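Local coordinates for protein delta-aminolevulinic acid dehydratase (Toxoplasma gondii ME49, PDB 3OBK) that catalyses the condensation of two 5-aminolevulinate molecules into porphobilinogen, an early step of tetrapyrrole (haem) biosynthesis, at residues A136-V148 / L226-Q240. Sequence-based numbering, arbitrary orientation.
Sequences ALDPYSSMGHDGV and LDSHMVGGTDKKTYQ. With PBG (3-[5-(aminomethyl)-4-(carboxymethyl)-1H-pyrrol-3-yl]propanoic acid), chain L.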
ATOM      1  N   ALA A 136     -10.583 -12.965 -34.544  1.00 16.77           N
ATOM      2  CA  ALA A 136      -9.243 -13.444 -34.866  1.00 16.92           C
ATOM      3  C   ALA A 136      -9.333 -14.126 -36.207  1.00 17.09           C
ATOM      4  O   ALA A 136     -10.371 -14.709 -36.564  1.00 17.60           O
ATOM      5  CB  ALA A 136      -8.696 -14.404 -33.817  1.00 16.15           C
ATOM      6  N   LEU A 137      -8.261 -14.029 -36.968  1.00 17.20           N
ATOM      7  CA  LEU A 137      -8.310 -14.484 -38.347  1.00 17.75           C
ATOM      8  C   LEU A 137      -7.857 -15.909 -38.477  1.00 17.79           C
ATOM      9  O   LEU A 137      -7.919 -16.452 -39.542  1.00 17.80           O
ATOM     10  CB  LEU A 137      -7.439 -13.605 -39.228  1.00 17.59           C
ATOM     11  CG  LEU A 137      -7.777 -12.124 -39.182  1.00 17.39           C
ATOM     12  CD1 LEU A 137      -6.904 -11.368 -40.173  1.00 17.44           C
ATOM     13  CD2 LEU A 137      -9.235 -11.866 -39.476  1.00 16.43           C
ATOM     14  N   ASP A 138      -7.380 -16.535 -37.415  1.00 18.66           N
ATOM     15  CA  ASP A 138      -6.703 -17.806 -37.654  1.00 19.97           C
ATOM     16  C   ASP A 138      -7.605 -18.899 -38.160  1.00 20.21           C
ATOM     17  O   ASP A 138      -7.147 -19.735 -38.905  1.00 21.21           O
ATOM     18  CB  ASP A 138      -5.793 -18.302 -36.510  1.00 20.21           C
ATOM     19  CG  ASP A 138      -6.363 -18.110 -35.131  1.00 21.77           C
ATOM     20  OD1 ASP A 138      -6.957 -17.053 -34.821  1.00 23.13           O
ATOM     21  OD2 ASP A 138      -6.096 -19.018 -34.316  1.00 25.92           O
ATOM     22  N   PRO A 139      -8.887 -18.899 -37.783  1.00 20.29           N
ATOM     23  CA  PRO A 139      -9.710 -19.967 -38.337  1.00 20.26           C
ATOM     24  C   PRO A 139      -9.935 -19.799 -39.824  1.00 20.77           C
ATOM     25  O   PRO A 139     -10.399 -20.718 -40.482  1.00 21.26           O
ATOM     26  CB  PRO A 139     -11.046 -19.838 -37.576  1.00 20.29           C
ATOM     27  CG  PRO A 139     -10.758 -19.013 -36.335  1.00 19.86           C
ATOM     28  CD  PRO A 139      -9.555 -18.168 -36.683  1.00 20.30           C
ATOM     29  N   TYR A 140      -9.651 -18.616 -40.338  1.00 20.86           N
ATOM     30  CA  TYR A 140      -9.888 -18.301 -41.741  1.00 21.37           C
ATOM     31  C   TYR A 140      -8.610 -18.080 -42.508  1.00 21.04           C
ATOM     32  O   TYR A 140      -8.656 -17.799 -43.688  1.00 20.94           O
ATOM     33  CB  TYR A 140     -10.711 -17.026 -41.827  1.00 21.29           C
ATOM     34  CG  TYR A 140     -11.978 -17.101 -41.021  1.00 22.67           C
ATOM     35  CD1 TYR A 140     -13.153 -17.591 -41.582  1.00 22.96           C
ATOM     36  CD2 TYR A 140     -12.006 -16.685 -39.690  1.00 22.77           C
ATOM     37  CE1 TYR A 140     -14.303 -17.636 -40.857  1.00 23.07           C
ATOM     38  CE2 TYR A 140     -13.151 -16.753 -38.962  1.00 22.60           C
ATOM     39  CZ  TYR A 140     -14.290 -17.226 -39.549  1.00 23.47           C
ATOM     40  OH  TYR A 140     -15.433 -17.290 -38.813  1.00 26.17           O
ATOM     41  N   SER A 141      -7.480 -18.179 -41.826  1.00 20.78           N
ATOM     42  CA  SER A 141      -6.202 -17.832 -42.413  1.00 21.44           C
ATOM     43  C   SER A 141      -5.540 -19.069 -42.983  1.00 22.00           C
ATOM     44  O   SER A 141      -5.432 -20.090 -42.310  1.00 21.61           O
ATOM     45  CB  SER A 141      -5.284 -17.193 -41.370  1.00 20.78           C
ATOM     46  OG  SER A 141      -3.942 -17.243 -41.785  1.00 19.93           O
ATOM     47  N   SER A 142      -5.077 -18.963 -44.219  1.00 22.75           N
ATOM     48  CA  SER A 142      -4.373 -20.079 -44.863  1.00 23.23           C
ATOM     49  C   SER A 142      -2.987 -20.260 -44.288  1.00 23.48           C
ATOM     50  O   SER A 142      -2.272 -21.203 -44.656  1.00 23.72           O
ATOM     51  CB  SER A 142      -4.291 -19.882 -46.394  1.00 23.87           C
ATOM     52  OG  SER A 142      -3.869 -18.589 -46.793  1.00 20.60           O
ATOM     53  N   MET A 143      -2.602 -19.338 -43.404  1.00 23.53           N
ATOM     54  CA  MET A 143      -1.303 -19.361 -42.760  1.00 23.79           C
ATOM     55  C   MET A 143      -1.398 -19.828 -41.320  1.00 22.83           C
ATOM     56  O   MET A 143      -0.377 -20.045 -40.684  1.00 22.35           O
ATOM     57  CB  MET A 143      -0.698 -17.972 -42.787  1.00 24.55           C
ATOM     58  CG  MET A 143      -0.598 -17.370 -44.192  1.00 26.93           C
ATOM     59  SD  MET A 143       0.806 -18.006 -45.066  1.00 32.71           S
ATOM     60  CE  MET A 143       0.073 -19.220 -46.142  1.00 34.38           C
ATOM     61  N   GLY A 144      -2.613 -20.001 -40.809  1.00 22.37           N
ATOM     62  CA  GLY A 144      -2.797 -20.338 -39.405  1.00 21.91           C
ATOM     63  C   GLY A 144      -2.341 -19.254 -38.429  1.00 21.41           C
ATOM     64  O   GLY A 144      -1.938 -19.551 -37.317  1.00 20.33           O
ATOM     65  N   HIS A 145      -2.402 -17.991 -38.853  1.00 21.45           N
ATOM     66  CA  HIS A 145      -2.129 -16.868 -37.964  1.00 21.23           C
ATOM     67  C   HIS A 145      -3.368 -16.010 -37.682  1.00 20.82           C
ATOM     68  O   HIS A 145      -4.293 -15.951 -38.498  1.00 20.52           O
ATOM     69  CB  HIS A 145      -0.997 -16.031 -38.526  1.00 21.34           C
ATOM     70  CG  HIS A 145       0.329 -16.689 -38.397  1.00 21.37           C
ATOM     71  ND1 HIS A 145       1.073 -16.622 -37.243  1.00 20.84           N
ATOM     72  CD2 HIS A 145       1.024 -17.471 -39.253  1.00 22.47           C
ATOM     73  CE1 HIS A 145       2.190 -17.307 -37.408  1.00 22.46           C
ATOM     74  NE2 HIS A 145       2.178 -17.846 -38.614  1.00 22.22           N
ATOM     75  N   ASP A 146      -3.367 -15.366 -36.514  1.00 20.32           N
ATOM     76  CA  ASP A 146      -4.486 -14.540 -36.060  1.00 20.08           C
ATOM     77  C   ASP A 146      -4.570 -13.219 -36.811  1.00 20.04           C
ATOM     78  O   ASP A 146      -5.549 -12.513 -36.695  1.00 20.81           O
ATOM     79  CB  ASP A 146      -4.378 -14.228 -34.567  1.00 19.92           C
ATOM     80  CG  ASP A 146      -4.370 -15.473 -33.683  1.00 19.95           C
ATOM     81  OD1 ASP A 146      -3.864 -16.532 -34.093  1.00 22.36           O
ATOM     82  OD2 ASP A 146      -4.816 -15.365 -32.535  1.00 19.46           O
ATOM     83  N   GLY A 147      -3.545 -12.871 -37.568  1.00 20.25           N
ATOM     84  CA  GLY A 147      -3.568 -11.689 -38.409  1.00 20.57           C
ATOM     85  C   GLY A 147      -3.097 -11.943 -39.835  1.00 21.11           C
ATOM     86  O   GLY A 147      -2.737 -13.075 -40.213  1.00 21.03           O
ATOM     87  N   VAL A 148      -3.110 -10.880 -40.627  1.00 21.85           N
ATOM     88  CA  VAL A 148      -2.640 -10.942 -42.003  1.00 23.00           C
ATOM     89  C   VAL A 148      -1.117 -11.021 -42.043  1.00 23.24           C
ATOM     90  O   VAL A 148      -0.448 -10.277 -41.363  1.00 22.76           O
ATOM     91  CB  VAL A 148      -3.097  -9.736 -42.800  1.00 23.29           C
ATOM     92  CG1 VAL A 148      -2.567  -9.834 -44.215  1.00 24.24           C
ATOM     93  CG2 VAL A 148      -4.616  -9.658 -42.805  1.00 22.89           C
ATOM     94  N   LEU A 226      -9.889 -27.044 -35.384  1.00 22.70           N
ATOM     95  CA  LEU A 226     -10.095 -26.105 -36.509  1.00 23.57           C
ATOM     96  C   LEU A 226      -9.223 -26.354 -37.745  1.00 24.11           C
ATOM     97  O   LEU A 226      -9.407 -25.700 -38.785  1.00 24.35           O
ATOM     98  CB  LEU A 226      -9.855 -24.683 -36.036  1.00 23.26           C
ATOM     99  CG  LEU A 226     -10.993 -24.003 -35.307  1.00 23.76           C
ATOM    100  CD1 LEU A 226     -11.507 -24.911 -34.219  1.00 23.99           C
ATOM    101  CD2 LEU A 226     -10.556 -22.624 -34.766  1.00 21.48           C
ATOM    102  N   ASP A 227      -8.269 -27.272 -37.617  1.00 24.96           N
ATOM    103  CA  ASP A 227      -7.254 -27.525 -38.650  1.00 26.22           C
ATOM    104  C   ASP A 227      -6.520 -26.223 -38.990  1.00 26.35           C
ATOM    105  O   ASP A 227      -6.493 -25.775 -40.119  1.00 26.58           O
ATOM    106  CB  ASP A 227      -7.881 -28.179 -39.893  1.00 26.71           C
ATOM    107  CG  ASP A 227      -6.845 -28.746 -40.851  1.00 27.67           C
ATOM    108  OD1 ASP A 227      -5.753 -29.161 -40.434  1.00 27.47           O
ATOM    109  OD2 ASP A 227      -7.130 -28.756 -42.052  1.00 31.31           O
ATOM    110  N   SER A 228      -5.931 -25.615 -37.974  1.00 26.78           N
ATOM    111  CA  SER A 228      -5.482 -24.233 -38.093  1.00 27.14           C
ATOM    112  C   SER A 228      -4.068 -24.063 -37.559  1.00 27.16           C
ATOM    113  O   SER A 228      -3.656 -22.973 -37.186  1.00 26.75           O
ATOM    114  CB  SER A 228      -6.491 -23.291 -37.410  1.00 26.87           C
ATOM    115  OG  SER A 228      -6.630 -23.589 -36.038  1.00 26.48           O
ATOM    116  N   HIS A 229      -3.324 -25.161 -37.565  1.00 27.79           N
ATOM    117  CA  HIS A 229      -1.914 -25.126 -37.265  1.00 28.32           C
ATOM    118  C   HIS A 229      -1.158 -24.175 -38.190  1.00 29.16           C
ATOM    119  O   HIS A 229      -1.436 -24.104 -39.383  1.00 29.56           O
ATOM    120  CB  HIS A 229      -1.341 -26.527 -37.359  1.00 28.09           C
ATOM    121  CG  HIS A 229      -1.726 -27.400 -36.212  1.00 27.88           C
ATOM    122  ND1 HIS A 229      -1.132 -27.294 -34.971  1.00 26.97           N
ATOM    123  CD2 HIS A 229      -2.653 -28.382 -36.109  1.00 27.76           C
ATOM    124  CE1 HIS A 229      -1.671 -28.183 -34.157  1.00 28.10           C
ATOM    125  NE2 HIS A 229      -2.593 -28.857 -34.822  1.00 28.40           N
ATOM    126  N   MET A 230      -0.208 -23.454 -37.609  1.00 30.31           N
ATOM    127  CA  MET A 230       0.607 -22.482 -38.310  1.00 31.40           C
ATOM    128  C   MET A 230       1.441 -23.165 -39.392  1.00 32.16           C
ATOM    129  O   MET A 230       1.964 -24.266 -39.197  1.00 32.35           O
ATOM    130  CB  MET A 230       1.558 -21.767 -37.341  1.00 31.24           C
ATOM    131  CG  MET A 230       0.911 -20.946 -36.227  1.00 32.02           C
ATOM    132  SD  MET A 230       0.582 -21.828 -34.657  1.00 31.04           S
ATOM    133  CE  MET A 230       2.243 -22.349 -34.162  1.00 32.28           C
ATOM    134  N   VAL A 231       1.580 -22.486 -40.521  1.00 33.00           N
ATOM    135  CA  VAL A 231       2.309 -23.014 -41.659  1.00 33.95           C
ATOM    136  C   VAL A 231       3.809 -22.820 -41.502  1.00 34.45           C
ATOM    137  O   VAL A 231       4.246 -21.849 -40.868  1.00 35.10           O
ATOM    138  CB  VAL A 231       1.835 -22.321 -42.955  1.00 34.19           C
ATOM    139  CG1 VAL A 231       2.891 -22.374 -44.048  1.00 34.40           C
ATOM    140  CG2 VAL A 231       0.528 -22.962 -43.421  1.00 34.24           C
ATOM    141  N   GLY A 232       4.586 -23.749 -42.067  1.00 34.39           N
ATOM    142  CA  GLY A 232       6.007 -23.507 -42.370  1.00 34.05           C
ATOM    143  C   GLY A 232       6.929 -23.474 -41.168  1.00 33.69           C
ATOM    144  O   GLY A 232       8.038 -22.909 -41.238  1.00 33.50           O
ATOM    145  N   GLY A 233       6.496 -24.086 -40.064  1.00 32.50           N
ATOM    146  CA  GLY A 233       7.261 -24.022 -38.814  1.00 31.90           C
ATOM    147  C   GLY A 233       7.245 -22.657 -38.105  1.00 30.99           C
ATOM    148  O   GLY A 233       8.049 -22.433 -37.190  1.00 31.81           O
ATOM    149  N   THR A 234       6.345 -21.748 -38.491  1.00 28.93           N
ATOM    150  CA  THR A 234       6.249 -20.455 -37.826  1.00 27.24           C
ATOM    151  C   THR A 234       5.585 -20.586 -36.447  1.00 25.45           C
ATOM    152  O   THR A 234       5.033 -21.640 -36.119  1.00 25.98           O
ATOM    153  CB  THR A 234       5.484 -19.431 -38.679  1.00 27.74           C
ATOM    154  OG1 THR A 234       4.140 -19.885 -38.930  1.00 26.08           O
ATOM    155  CG2 THR A 234       6.234 -19.180 -40.001  1.00 27.41           C
ATOM    156  N   ASP A 235       5.658 -19.536 -35.634  1.00 23.17           N
ATOM    157  CA  ASP A 235       5.006 -19.534 -34.323  1.00 21.73           C
ATOM    158  C   ASP A 235       4.355 -18.187 -34.051  1.00 20.09           C
ATOM    159  O   ASP A 235       4.388 -17.308 -34.884  1.00 19.60           O
ATOM    160  CB  ASP A 235       5.985 -19.924 -33.226  1.00 21.77           C
ATOM    161  CG  ASP A 235       7.092 -18.905 -33.043  1.00 22.40           C
ATOM    162  OD1 ASP A 235       6.820 -17.699 -33.070  1.00 21.46           O
ATOM    163  OD2 ASP A 235       8.245 -19.313 -32.869  1.00 24.45           O
ATOM    164  N   LYS A 236       3.742 -18.028 -32.891  1.00 18.53           N
ATOM    165  CA  LYS A 236       2.980 -16.817 -32.619  1.00 17.54           C
ATOM    166  C   LYS A 236       3.653 -15.933 -31.579  1.00 15.99           C
ATOM    167  O   LYS A 236       3.025 -15.112 -30.941  1.00 15.51           O
ATOM    168  CB  LYS A 236       1.544 -17.170 -32.201  1.00 17.24           C
ATOM    169  CG  LYS A 236       0.818 -18.112 -33.148  1.00 16.86           C
ATOM    170  CD  LYS A 236      -0.664 -18.159 -32.845  1.00 18.14           C
ATOM    171  CE  LYS A 236      -1.502 -18.892 -33.905  1.00 17.71           C
ATOM    172  NZ  LYS A 236      -2.969 -18.917 -33.536  1.00 16.98           N
ATOM    173  N   LYS A 237       4.948 -16.061 -31.448  1.00 15.16           N
ATOM    174  CA  LYS A 237       5.641 -15.392 -30.366  1.00 14.86           C
ATOM    175  C   LYS A 237       5.829 -13.895 -30.581  1.00 14.38           C
ATOM    176  O   LYS A 237       6.111 -13.182 -29.632  1.00 14.20           O
ATOM    177  CB  LYS A 237       6.981 -16.063 -30.111  1.00 15.08           C
ATOM    178  CG  LYS A 237       6.839 -17.473 -29.631  1.00 16.16           C
ATOM    179  CD  LYS A 237       8.194 -18.118 -29.430  1.00 18.42           C
ATOM    180  CE  LYS A 237       8.049 -19.614 -29.112  1.00 19.15           C
ATOM    181  NZ  LYS A 237       9.382 -20.139 -28.870  1.00 20.38           N
ATOM    182  N   THR A 238       5.649 -13.431 -31.817  1.00 13.92           N
ATOM    183  CA  THR A 238       5.665 -12.009 -32.125  1.00 13.49           C
ATOM    184  C   THR A 238       4.350 -11.293 -31.737  1.00 13.40           C
ATOM    185  O   THR A 238       4.208 -10.093 -31.994  1.00 13.64           O
ATOM    186  CB  THR A 238       5.956 -11.767 -33.653  1.00 14.09           C
ATOM    187  OG1 THR A 238       5.024 -12.515 -34.453  1.00 15.43           O
ATOM    188  CG2 THR A 238       7.386 -12.160 -34.018  1.00 11.64           C
ATOM    189  N   TYR A 239       3.387 -12.017 -31.153  1.00 12.53           N
ATOM    190  CA  TYR A 239       2.154 -11.411 -30.688  1.00 12.61           C
ATOM    191  C   TYR A 239       1.541 -12.000 -29.411  1.00 12.23           C
ATOM    192  O   TYR A 239       1.139 -11.232 -28.536  1.00 12.58           O
ATOM    193  CB  TYR A 239       1.086 -11.320 -31.799  1.00 12.99           C
ATOM    194  CG  TYR A 239       0.663 -12.552 -32.578  1.00 12.42           C
ATOM    195  CD1 TYR A 239       1.341 -12.943 -33.723  1.00 13.71           C
ATOM    196  CD2 TYR A 239      -0.486 -13.244 -32.251  1.00 13.61           C
ATOM    197  CE1 TYR A 239       0.931 -14.037 -34.487  1.00 13.12           C
ATOM    198  CE2 TYR A 239      -0.919 -14.346 -33.026  1.00 14.65           C
ATOM    199  CZ  TYR A 239      -0.196 -14.728 -34.149  1.00 14.54           C
ATOM    200  OH  TYR A 239      -0.606 -15.797 -34.934  1.00 16.05           O
ATOM    201  N   GLN A 240       1.434 -13.322 -29.299  1.00 11.33           N
ATOM    202  CA  GLN A 240       1.130 -13.906 -27.999  1.00 10.79           C
ATOM    203  C   GLN A 240       2.323 -13.670 -27.056  1.00 10.83           C
ATOM    204  O   GLN A 240       3.452 -13.473 -27.493  1.00 10.99           O
ATOM    205  CB  GLN A 240       0.759 -15.364 -28.129  1.00 10.37           C
ATOM    206  CG  GLN A 240      -0.558 -15.569 -28.933  1.00 10.63           C
ATOM    207  CD  GLN A 240      -0.877 -17.036 -29.238  1.00 10.81           C
ATOM    208  OE1 GLN A 240      -0.105 -17.948 -28.929  1.00  8.68           O
ATOM    209  NE2 GLN A 240      -2.023 -17.260 -29.876  1.00 13.39           N
TER
HETATM  210  CHA PBG L 360      -7.501 -18.275 -31.916  1.00 19.71           C
HETATM  211  C1A PBG L 360      -7.799 -19.105 -30.710  1.00 19.58           C
HETATM  212  C2A PBG L 360      -6.991 -20.103 -30.173  1.00 19.49           C
HETATM  213  C3A PBG L 360      -7.668 -20.587 -29.069  1.00 16.46           C
HETATM  214  C4A PBG L 360      -8.808 -19.820 -28.917  1.00 18.81           C
HETATM  215  NA  PBG L 360      -8.881 -18.951 -29.934  1.00 19.44           N
HETATM  216  C5A PBG L 360      -5.728 -20.704 -30.744  1.00 21.31           C
HETATM  217  C6A PBG L 360      -4.535 -19.850 -30.762  1.00 19.95           C
HETATM  218  O1A PBG L 360      -4.724 -18.609 -30.656  1.00 22.89           O
HETATM  219  O2A PBG L 360      -3.407 -20.353 -30.965  1.00 16.92           O
HETATM  220  C7A PBG L 360      -7.228 -21.719 -28.224  1.00 14.72           C
HETATM  221  C8A PBG L 360      -8.225 -22.277 -27.279  1.00 12.13           C
HETATM  222  C9A PBG L 360      -7.933 -23.576 -26.651  1.00  9.48           C
HETATM  223  O3A PBG L 360      -8.884 -24.223 -26.223  1.00 14.05           O
HETATM  224  O4A PBG L 360      -6.852 -24.172 -26.778  1.00  9.26           O
HETATM  225  N1  PBG L 360      -7.295 -16.875 -31.737  1.00 18.89           N
HETATM  226  O   HOH W   1     -11.251 -23.242 -39.475  1.00  9.57           O
HETATM  227  O   HOH W   2      -3.140 -21.089 -35.325  1.00 15.04           O
HETATM  228  O   HOH W   3      -3.512 -14.804 -30.304  1.00 17.11           O
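The H145 ring bonds side chains of 226-240 through both its nitrogens: NE2 donates to T234 OG1 (2.8 Å), nearly in the ring plane, while ND1 and Y239 OH share a hydrogen bond of 3.0 Å. M230 CG lies over one ring face in a CH-pi contact, and D235 O sits at the edge near CE1. T234 OG1 in turn donates to V231 O across a type I' turn, which fixes the hydroxyl that H145 meets. Y239 OH also takes the backbone N-H of D146 almost straight (170°); two bonds thus grip the Y239 hydroxyl. The K236 chain runs straight beyond CG, which carries NZ to D146, crossed at about a right angle; NZ forms a salt bridge with D146 OD1 (2.6 Å), on the syn lone pair. A water links the same NZ to G144 O and S228 O. NZ also reaches PBG O2A in a weak bond, and D146 OD2 accepts from PBG N1 (3.0 Å); K236 and D146 thus both hold the bound porphobilinogen while bridged to each other. Near the surface, V231 N bonds M143 O. Both loops belong to the TIM-barrel fold: 136-148 follows strand 130-135 and packs on helix 158-175, whereas 226-240 runs on from the end of helix 220-226, whose R223 touches M230 and K236.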